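Local coordinates for GTPase activator-like protein (Chaetomium thermophilum, PDB 5HIU) that probably takes part in activating a GTPase as TSC2 of the tuberous sclerosis complex, this chain being its helical N-terminal part, at residues S256-L261 with R313-V318. Coordinates in Å, arbitrary orientation, origin at the centre of the assembly. Numbering follows the deposited sequence.
Sequences SSIHCL and RGALSV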
# COMPACT_ATOMS: atom_id res chain seq x y z
N SER A 256 -8.21 4.20 -0.94
CA SER A 256 -9.50 4.48 -1.58
C SER A 256 -9.31 4.97 -2.99
O SER A 256 -10.10 4.69 -3.87
CB SER A 256 -10.31 5.51 -0.81
OG SER A 256 -10.94 4.90 0.30
N SER A 257 -8.23 5.70 -3.20
CA SER A 257 -7.91 6.21 -4.51
C SER A 257 -7.42 5.09 -5.42
O SER A 257 -7.84 4.99 -6.56
CB SER A 257 -6.91 7.36 -4.39
OG SER A 257 -7.54 8.45 -3.70
N ILE A 258 -6.54 4.24 -4.92
CA ILE A 258 -6.04 3.14 -5.75
C ILE A 258 -7.21 2.25 -6.10
O ILE A 258 -7.35 1.81 -7.24
CB ILE A 258 -4.98 2.33 -5.01
CG1 ILE A 258 -3.68 3.12 -4.93
CG2 ILE A 258 -4.72 1.01 -5.72
CD1 ILE A 258 -2.80 2.71 -3.76
N HIS A 259 -8.04 2.00 -5.10
CA HIS A 259 -9.25 1.18 -5.23
C HIS A 259 -10.11 1.63 -6.37
O HIS A 259 -10.59 0.83 -7.16
CB HIS A 259 -10.08 1.29 -3.97
CG HIS A 259 -11.35 0.51 -4.01
ND1 HIS A 259 -11.38 -0.86 -4.13
CD2 HIS A 259 -12.63 0.91 -3.91
CE1 HIS A 259 -12.63 -1.27 -4.12
NE2 HIS A 259 -13.41 -0.21 -3.99
N CYS A 260 -10.33 2.93 -6.42
CA CYS A 260 -11.14 3.50 -7.46
C CYS A 260 -10.36 3.58 -8.76
O CYS A 260 -10.74 2.95 -9.75
CB CYS A 260 -11.61 4.88 -7.04
SG CYS A 260 -12.87 5.43 -8.19
N LEU A 261 -9.24 4.31 -8.74
CA LEU A 261 -8.53 4.73 -9.95
C LEU A 261 -7.67 3.68 -10.62
O LEU A 261 -7.37 3.84 -11.78
CB LEU A 261 -7.64 5.94 -9.66
CG LEU A 261 -8.35 7.17 -9.07
CD1 LEU A 261 -7.37 8.26 -8.69
CD2 LEU A 261 -9.36 7.71 -10.06
N ARG A 313 -14.56 10.45 -5.11
CA ARG A 313 -14.88 9.31 -5.97
C ARG A 313 -14.43 7.99 -5.37
O ARG A 313 -14.99 6.93 -5.68
CB ARG A 313 -14.18 9.43 -7.31
CG ARG A 313 -14.50 10.67 -8.13
CD ARG A 313 -13.83 10.54 -9.48
NE ARG A 313 -14.21 9.28 -10.13
CZ ARG A 313 -13.45 8.60 -10.98
NH1 ARG A 313 -12.22 9.02 -11.31
NH2 ARG A 313 -13.91 7.46 -11.50
N GLY A 314 -13.38 8.04 -4.56
CA GLY A 314 -12.84 6.84 -3.96
C GLY A 314 -13.73 6.42 -2.84
O GLY A 314 -14.13 5.26 -2.77
N ALA A 315 -14.03 7.39 -1.96
CA ALA A 315 -14.98 7.24 -0.85
C ALA A 315 -16.27 6.58 -1.31
O ALA A 315 -16.80 5.72 -0.63
CB ALA A 315 -15.29 8.58 -0.22
N LEU A 316 -16.76 7.00 -2.46
CA LEU A 316 -17.94 6.39 -3.05
C LEU A 316 -17.69 4.92 -3.33
O LEU A 316 -18.50 4.05 -3.00
CB LEU A 316 -18.32 7.10 -4.36
CG LEU A 316 -19.39 8.21 -4.33
CD1 LEU A 316 -19.30 9.12 -3.11
CD2 LEU A 316 -19.31 9.02 -5.61
N SER A 317 -16.56 4.65 -3.96
CA SER A 317 -16.21 3.30 -4.37
C SER A 317 -16.15 2.40 -3.15
O SER A 317 -16.71 1.29 -3.13
CB SER A 317 -14.83 3.33 -5.06
OG SER A 317 -14.59 2.16 -5.80
N VAL A 318 -15.47 2.88 -2.12
CA VAL A 318 -15.22 2.09 -0.93
C VAL A 318 -16.50 1.98 -0.12
O VAL A 318 -16.77 0.94 0.47
CB VAL A 318 -14.06 2.69 -0.08
CG1 VAL A 318 -14.01 2.06 1.29
CG2 VAL A 318 -12.72 2.48 -0.79
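The last turns of helix 245-261 cross the second half of helix 302-322 almost at right angles, with 80° between the two segments' directions and 7.9 Å between their axes at closest approach. Both belong to an all-helical solenoid, the elongated array of stacked helices that forms the N-terminal part of TSC2, and the crossing joins helices separated in sequence by helices 266-277 and 281-294. The backbones come nearest at Gly314, whose CA lies 4.7 Å from the CA of Ser256 and 3.5 Å from the carbonyl O of Ser256. A side chain here would collide with that carbonyl, since an ideal CB would sit 2.7 Å from it; glycine is what permits so close an approach. Ser256 O is also the acceptor for Cys260 N within its own helix. Cys260 points toward the partner helix, its CB 3.9 Å from Gly314 CA and its SG 3.6 Å from Arg313 O. The aliphatic part of Arg313 carries its guanidinium over the end of helix 245-261, where one face of the group covers Cys260 SG and NH1 reaches Leu261 CD2 at 3.4 Å. This is the more open side of the contact. Toward the interior, Val318 CG2 lies 3.2 Å from Ser256 OG, and Leu289 of helix 281-294 touches both residues. His259 points toward helix 302-322, its side chain also touching Ala269 and Trp270 of helix 266-277. CD2 of His259 comes within 3.5 Å of Val318 CG2 and 3.0 Å of Ser317 OG.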